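Local coordinates for McyG protein (Microcystis aeruginosa PCC 7806, PDB 4R0M) that probably activates phenylalanine or a related acid as an acyl-adenylate and passes it to its carrier domain in microcystin synthesis, at residues V73-K79 against P126-D131; I96-L100 against A176-F181. Numbering follows the deposited sequence.

Interaction 1 of 2, residues V73-K79 against P126-D131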
ATOM      1  N   VAL A  73       2.668   2.840  21.026  1.00 30.71           N
ATOM      2  CA  VAL A  73       3.607   1.716  20.929  1.00 30.05           C
ATOM      3  C   VAL A  73       3.916   1.400  19.464  1.00 29.06           C
ATOM      4  O   VAL A  73       3.015   1.380  18.620  1.00 28.73           O
ATOM      5  CB  VAL A  73       3.109   0.441  21.663  1.00 30.21           C
ATOM      6  CG1 VAL A  73       2.949   0.692  23.155  1.00 30.49           C
ATOM      7  CG2 VAL A  73       1.806  -0.072  21.068  1.00 30.40           C
ATOM      8  N   ILE A  74       5.192   1.164  19.171  1.00 27.86           N
ATOM      9  CA  ILE A  74       5.630   0.845  17.814  1.00 27.49           C
ATOM     10  C   ILE A  74       5.479  -0.650  17.540  1.00 27.29           C
ATOM     11  O   ILE A  74       5.817  -1.477  18.384  1.00 27.84           O
ATOM     12  CB  ILE A  74       7.088   1.306  17.556  1.00 27.18           C
ATOM     13  CG1 ILE A  74       7.172   2.837  17.588  1.00 27.15           C
ATOM     14  CG2 ILE A  74       7.612   0.763  16.227  1.00 26.53           C
ATOM     15  CD1 ILE A  74       8.569   3.401  17.407  1.00 27.46           C
ATOM     16  N   LEU A  75       4.964  -0.984  16.361  1.00 27.60           N
ATOM     17  CA  LEU A  75       4.818  -2.381  15.949  1.00 28.07           C
ATOM     18  C   LEU A  75       5.877  -2.785  14.929  1.00 28.61           C
ATOM     19  O   LEU A  75       6.021  -2.157  13.875  1.00 28.43           O
ATOM     20  CB  LEU A  75       3.414  -2.644  15.394  1.00 27.99           C
ATOM     21  CG  LEU A  75       2.262  -2.980  16.352  1.00 28.33           C
ATOM     22  CD1 LEU A  75       1.893  -1.823  17.275  1.00 28.14           C
ATOM     23  CD2 LEU A  75       1.048  -3.446  15.560  1.00 28.00           C
ATOM     24  N   GLN A  76       6.622  -3.833  15.272  1.00 29.10           N
ATOM     25  CA  GLN A  76       7.628  -4.423  14.397  1.00 28.98           C
ATOM     26  C   GLN A  76       7.448  -5.940  14.404  1.00 29.15           C
ATOM     27  O   GLN A  76       8.310  -6.688  14.871  1.00 29.08           O
ATOM     28  CB  GLN A  76       9.035  -4.027  14.855  1.00 29.13           C
ATOM     29  CG  GLN A  76       9.396  -2.577  14.566  1.00 28.88           C
ATOM     30  CD  GLN A  76       9.759  -2.349  13.110  1.00 28.87           C
ATOM     31  OE1 GLN A  76       8.900  -2.047  12.279  1.00 28.34           O
ATOM     32  NE2 GLN A  76      11.036  -2.511  12.793  1.00 28.64           N
ATOM     33  N   ILE A  77       6.305  -6.379  13.882  1.00 29.49           N
ATOM     34  CA  ILE A  77       5.886  -7.773  13.960  1.00 29.73           C
ATOM     35  C   ILE A  77       5.665  -8.349  12.563  1.00 29.80           C
ATOM     36  O   ILE A  77       4.759  -7.920  11.844  1.00 30.00           O
ATOM     37  CB  ILE A  77       4.581  -7.916  14.784  1.00 30.24           C
ATOM     38  CG1 ILE A  77       4.716  -7.222  16.150  1.00 30.00           C
ATOM     39  CG2 ILE A  77       4.211  -9.383  14.950  1.00 30.11           C
ATOM     40  CD1 ILE A  77       3.398  -6.852  16.799  1.00 29.76           C
ATOM     41  N   ALA A  78       6.492  -9.325  12.191  1.00 29.73           N
ATOM     42  CA  ALA A  78       6.388  -9.973  10.882  1.00 29.57           C
ATOM     43  C   ALA A  78       5.341 -11.084  10.868  1.00 29.40           C
ATOM     44  O   ALA A  78       4.698 -11.318   9.848  1.00 29.84           O
ATOM     45  CB  ALA A  78       7.741 -10.515  10.443  1.00 29.53           C
ATOM     46  N   LYS A  79       5.179 -11.761  12.000  1.00 29.52           N
ATOM     47  CA  LYS A  79       4.228 -12.863  12.119  1.00 29.73           C
ATOM     48  C   LYS A  79       2.796 -12.343  12.259  1.00 29.83           C
ATOM     49  O   LYS A  79       2.458 -11.681  13.242  1.00 30.03           O
ATOM     50  CB  LYS A  79       4.602 -13.752  13.305  1.00 29.53           C
ATOM     51  CG  LYS A  79       4.010 -15.147  13.258  1.00 29.73           C
ATOM     52  CD  LYS A  79       4.434 -15.945  14.481  1.00 30.04           C
ATOM     53  CE  LYS A  79       3.768 -17.309  14.520  1.00 29.83           C
ATOM     54  NZ  LYS A  79       4.139 -18.032  15.768  1.00 30.22           N
ATOM     55  N   PRO A 126       9.004   5.398  22.534  1.00 34.72           N
ATOM     56  CA  PRO A 126       7.958   4.449  22.901  1.00 33.68           C
ATOM     57  C   PRO A 126       8.440   3.001  22.844  1.00 33.12           C
ATOM     58  O   PRO A 126       9.434   2.702  22.175  1.00 33.82           O
ATOM     59  CB  PRO A 126       6.895   4.683  21.829  1.00 33.63           C
ATOM     60  CG  PRO A 126       7.675   5.098  20.631  1.00 33.88           C
ATOM     61  CD  PRO A 126       8.830   5.900  21.156  1.00 34.41           C
ATOM     62  N   LEU A 127       7.727   2.122  23.540  1.00 31.61           N
ATOM     63  CA  LEU A 127       8.000   0.690  23.530  1.00 31.01           C
ATOM     64  C   LEU A 127       7.778   0.097  22.138  1.00 30.84           C
ATOM     65  O   LEU A 127       6.897   0.539  21.397  1.00 30.39           O
ATOM     66  CB  LEU A 127       7.111  -0.020  24.563  1.00 30.89           C
ATOM     67  CG  LEU A 127       7.143  -1.551  24.676  1.00 31.71           C
ATOM     68  CD1 LEU A 127       8.447  -2.051  25.288  1.00 31.34           C
ATOM     69  CD2 LEU A 127       5.948  -2.048  25.477  1.00 31.78           C
ATOM     70  N   ILE A 128       8.588  -0.900  21.793  1.00 30.83           N
ATOM     71  CA  ILE A 128       8.486  -1.571  20.502  1.00 30.71           C
ATOM     72  C   ILE A 128       7.978  -2.997  20.683  1.00 31.02           C
ATOM     73  O   ILE A 128       8.549  -3.781  21.442  1.00 31.28           O
ATOM     74  CB  ILE A 128       9.835  -1.567  19.747  1.00 30.68           C
ATOM     75  CG1 ILE A 128      10.313  -0.129  19.529  1.00 30.36           C
ATOM     76  CG2 ILE A 128       9.715  -2.306  18.417  1.00 30.27           C
ATOM     77  CD1 ILE A 128      11.791  -0.007  19.235  1.00 30.87           C
ATOM     78  N   LEU A 129       6.886  -3.306  19.990  1.00 31.48           N
ATOM     79  CA  LEU A 129       6.305  -4.641  19.969  1.00 32.04           C
ATOM     80  C   LEU A 129       6.919  -5.432  18.825  1.00 32.80           C
ATOM     81  O   LEU A 129       6.963  -4.957  17.689  1.00 32.91           O
ATOM     82  CB  LEU A 129       4.790  -4.546  19.764  1.00 32.32           C
ATOM     83  CG  LEU A 129       3.797  -4.330  20.914  1.00 32.18           C
ATOM     84  CD1 LEU A 129       4.011  -2.955  21.518  1.00 32.90           C
ATOM     85  CD2 LEU A 129       2.343  -4.537  20.520  1.00 32.11           C
ATOM     86  N   SER A 130       7.392  -6.637  19.123  1.00 33.37           N
ATOM     87  CA  SER A 130       7.960  -7.507  18.099  1.00 34.24           C
ATOM     88  C   SER A 130       7.442  -8.939  18.236  1.00 35.10           C
ATOM     89  O   SER A 130       6.587  -9.219  19.083  1.00 34.78           O
ATOM     90  CB  SER A 130       9.489  -7.475  18.164  1.00 34.61           C
ATOM     91  OG  SER A 130      10.055  -8.075  17.014  1.00 34.87           O
ATOM     92  N   ASP A 131       7.938  -9.831  17.380  1.00 35.90           N
ATOM     93  CA  ASP A 131       7.678 -11.261  17.524  1.00 37.08           C
ATOM     94  C   ASP A 131       8.947 -11.971  18.001  1.00 37.56           C
ATOM     95  O   ASP A 131      10.008 -11.349  18.091  1.00 37.71           O
ATOM     96  CB  ASP A 131       7.118 -11.874  16.225  1.00 37.41           C
ATOM     97  CG  ASP A 131       8.005 -11.621  15.009  1.00 37.98           C
ATOM     98  OD1 ASP A 131       9.242 -11.755  15.117  1.00 38.91           O
ATOM     99  OD2 ASP A 131       7.457 -11.306  13.929  1.00 38.34           O
TER
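Leu129, Ile74 and Asp131 bury the largest areas where strands 73-76 and 128-130 pair in parallel and the chains run on beyond them. Leu129 N donates to Ile74 O (2.7 Å). Leu129 O accepts from Gln76 N (2.7 Å). Its side chain adds CD1 at 3.5 Å from Val73 CB and CB at 4.0 Å from Ile77 CD1. Ile74 N in turn bonds to Leu127 O (2.9 Å). On the other face of the sheet from Leu129, the Ile74 side chain packs CB to Ile128 CG1 (4.0 Å) and CD1 to Pro126 CG (3.8 Å). Past the strand ends, Asp131 OD2 accepts from Ala78 N (2.8 Å) and Lys79 N (3.0 Å), holding the backbone at the N-cap position of helix 80-93. That helix covers Val73 and Leu75 with Cys90 and Phe83; Leu116 and Trp120 of helix 111-122 cover Ile74 opposite. Strand 96-99 flanks 72-76, and 152-154 flanks 128-130, completing a four-stranded parallel sheet with helices on both faces, in the AMP-binding region of an ANL-family enzyme.

Interaction 2 of 2, residues I96-L100 against A176-F181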
ATOM      1  N   ILE A  96      -2.433   3.717  21.303  1.00 26.17           N
ATOM      2  CA  ILE A  96      -2.293   3.959  19.868  1.00 25.98           C
ATOM      3  C   ILE A  96      -1.160   3.112  19.274  1.00 25.64           C
ATOM      4  O   ILE A  96       0.014   3.347  19.574  1.00 25.82           O
ATOM      5  CB  ILE A  96      -2.090   5.460  19.556  1.00 26.23           C
ATOM      6  CG1 ILE A  96      -3.279   6.281  20.076  1.00 26.46           C
ATOM      7  CG2 ILE A  96      -1.906   5.683  18.058  1.00 26.24           C
ATOM      8  CD1 ILE A  96      -2.968   7.740  20.333  1.00 26.55           C
ATOM      9  N   PRO A  97      -1.512   2.119  18.433  1.00 24.92           N
ATOM     10  CA  PRO A  97      -0.482   1.325  17.769  1.00 24.59           C
ATOM     11  C   PRO A  97       0.147   2.109  16.621  1.00 24.40           C
ATOM     12  O   PRO A  97      -0.546   2.857  15.925  1.00 23.72           O
ATOM     13  CB  PRO A  97      -1.256   0.120  17.235  1.00 24.49           C
ATOM     14  CG  PRO A  97      -2.638   0.635  17.005  1.00 24.46           C
ATOM     15  CD  PRO A  97      -2.870   1.738  17.998  1.00 24.69           C
ATOM     16  N   VAL A  98       1.458   1.955  16.453  1.00 24.55           N
ATOM     17  CA  VAL A  98       2.182   2.616  15.371  1.00 24.82           C
ATOM     18  C   VAL A  98       2.897   1.544  14.549  1.00 25.19           C
ATOM     19  O   VAL A  98       4.070   1.237  14.794  1.00 25.30           O
ATOM     20  CB  VAL A  98       3.168   3.686  15.898  1.00 25.02           C
ATOM     21  CG1 VAL A  98       3.781   4.474  14.746  1.00 25.14           C
ATOM     22  CG2 VAL A  98       2.465   4.637  16.861  1.00 24.85           C
ATOM     23  N   PRO A  99       2.177   0.947  13.582  1.00 25.24           N
ATOM     24  CA  PRO A  99       2.747  -0.127  12.781  1.00 25.60           C
ATOM     25  C   PRO A  99       3.759   0.413  11.783  1.00 25.87           C
ATOM     26  O   PRO A  99       3.479   1.382  11.075  1.00 26.35           O
ATOM     27  CB  PRO A  99       1.528  -0.715  12.046  1.00 25.70           C
ATOM     28  CG  PRO A  99       0.322  -0.083  12.668  1.00 25.56           C
ATOM     29  CD  PRO A  99       0.793   1.241  13.183  1.00 25.35           C
ATOM     30  N   LEU A 100       4.936  -0.197  11.753  1.00 25.91           N
ATOM     31  CA  LEU A 100       5.967   0.178  10.794  1.00 26.06           C
ATOM     32  C   LEU A 100       6.470  -1.058  10.054  1.00 26.04           C
ATOM     33  O   LEU A 100       6.393  -2.173  10.573  1.00 25.08           O
ATOM     34  CB  LEU A 100       7.117   0.918  11.488  1.00 25.69           C
ATOM     35  CG  LEU A 100       6.815   2.297  12.096  1.00 25.62           C
ATOM     36  CD1 LEU A 100       7.953   2.752  12.998  1.00 25.63           C
ATOM     37  CD2 LEU A 100       6.525   3.345  11.030  1.00 25.24           C
ATOM     38  N   ALA A 176      -7.794   9.757  18.537  1.00 33.29           N
ATOM     39  CA  ALA A 176      -6.869   8.986  17.713  1.00 32.10           C
ATOM     40  C   ALA A 176      -6.909   7.508  18.087  1.00 31.35           C
ATOM     41  O   ALA A 176      -6.888   7.157  19.269  1.00 31.25           O
ATOM     42  CB  ALA A 176      -5.455   9.529  17.854  1.00 31.79           C
ATOM     43  N   ALA A 177      -6.978   6.655  17.071  1.00 30.29           N
ATOM     44  CA  ALA A 177      -6.991   5.209  17.265  1.00 29.91           C
ATOM     45  C   ALA A 177      -5.800   4.540  16.581  1.00 29.58           C
ATOM     46  O   ALA A 177      -5.377   3.456  16.978  1.00 28.88           O
ATOM     47  CB  ALA A 177      -8.294   4.618  16.746  1.00 29.50           C
ATOM     48  N   LEU A 178      -5.269   5.195  15.551  1.00 28.75           N
ATOM     49  CA  LEU A 178      -4.219   4.618  14.724  1.00 28.42           C
ATOM     50  C   LEU A 178      -3.309   5.699  14.154  1.00 28.51           C
ATOM     51  O   LEU A 178      -3.779   6.699  13.607  1.00 28.47           O
ATOM     52  CB  LEU A 178      -4.840   3.792  13.591  1.00 27.96           C
ATOM     53  CG  LEU A 178      -3.944   3.035  12.603  1.00 27.76           C
ATOM     54  CD1 LEU A 178      -3.095   1.973  13.292  1.00 27.09           C
ATOM     55  CD2 LEU A 178      -4.808   2.415  11.516  1.00 27.11           C
ATOM     56  N   LEU A 179      -2.005   5.489  14.297  1.00 28.57           N
ATOM     57  CA  LEU A 179      -1.012   6.413  13.762  1.00 28.91           C
ATOM     58  C   LEU A 179      -0.122   5.692  12.754  1.00 28.84           C
ATOM     59  O   LEU A 179       0.623   4.782  13.117  1.00 28.59           O
ATOM     60  CB  LEU A 179      -0.187   7.028  14.899  1.00 28.88           C
ATOM     61  CG  LEU A 179       0.902   8.062  14.592  1.00 29.29           C
ATOM     62  CD1 LEU A 179       0.365   9.265  13.830  1.00 29.35           C
ATOM     63  CD2 LEU A 179       1.559   8.508  15.889  1.00 29.74           C
ATOM     64  N   LEU A 180      -0.221   6.097  11.488  1.00 28.79           N
ATOM     65  CA  LEU A 180       0.536   5.471  10.403  1.00 29.72           C
ATOM     66  C   LEU A 180       1.484   6.452   9.717  1.00 30.32           C
ATOM     67  O   LEU A 180       1.049   7.443   9.122  1.00 30.04           O
ATOM     68  CB  LEU A 180      -0.409   4.849   9.367  1.00 29.05           C
ATOM     69  CG  LEU A 180      -1.250   3.637   9.775  1.00 28.80           C
ATOM     70  CD1 LEU A 180      -2.438   3.487   8.839  1.00 28.45           C
ATOM     71  CD2 LEU A 180      -0.412   2.370   9.790  1.00 28.29           C
ATOM     72  N   PHE A 181       2.779   6.160   9.799  1.00 31.48           N
ATOM     73  CA  PHE A 181       3.803   7.003   9.197  1.00 32.89           C
ATOM     74  C   PHE A 181       4.086   6.605   7.756  1.00 34.53           C
ATOM     75  O   PHE A 181       4.330   5.435   7.465  1.00 34.75           O
ATOM     76  CB  PHE A 181       5.095   6.953  10.017  1.00 32.57           C
ATOM     77  CG  PHE A 181       5.068   7.817  11.245  1.00 32.19           C
ATOM     78  CD1 PHE A 181       4.520   7.346  12.436  1.00 32.03           C
ATOM     79  CD2 PHE A 181       5.600   9.101  11.217  1.00 32.01           C
ATOM     80  CE1 PHE A 181       4.496   8.143  13.570  1.00 31.74           C
ATOM     81  CE2 PHE A 181       5.580   9.903  12.349  1.00 32.02           C
ATOM     82  CZ  PHE A 181       5.026   9.423  13.527  1.00 31.95           C
TER
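Ile96 opens the contact by laying CD1 against Ala176 CB (3.9 Å) and CG2 against Leu179 CB (3.8 Å). Pro97 follows with its ring, CG to Leu178 CD1 (4.0 Å), and its O receives the one hydrogen bond between the segments, a weak one from Leu179 N (3.4 Å). Val98 answers with a CA-H...O contact to Leu179 O (3.5 Å), and its CG1 touches the edge of the Phe181 ring at CD1 (3.8 Å). A second proline, Pro99, has no amide hydrogen to donate to the facing strand; its CD instead packs on Leu180 CD2 (3.8 Å) and Leu178 CD1 (4.0 Å). At Leu100 the chains diverge, to 7.3 Å between Leu100 CA and Phe181 CA, yet Leu100 CD2 still reaches Phe181 CB (4.0 Å). Ala177 and Leu178 form a classic beta bulge in the pairing with strand 190-195. The strands run nearly parallel, 18° apart, but mainly apolar side chains join them, fitting a seam between two sheets in the large N-terminal part of an ANL-family adenylation domain.

In the fold
Strands 72-76 and 96-99 are neighbours in one parallel sheet, which places interaction 1 and interaction 2 side by side with centres 11 Å apart. A probable hydrogen bond runs from Val98 N to Val73 O (2.7 Å). Another joins Leu75 N to Val98 O (2.9 Å), and Leu75 CB packs on Pro99 CA (3.7 Å). Interaction 1 thus lies within the sheet, whereas interaction 2 connects one of its two edge strands, 96-99, to the hairpin of strands 176-182 and 190-195. Along the chain the four segments alternate between the two contacts. Interaction 2 comes near the bound phenylalanyl-adenylate: the Leu180 side chain is about 8 Å from it, close to the pocket without touching the ligand.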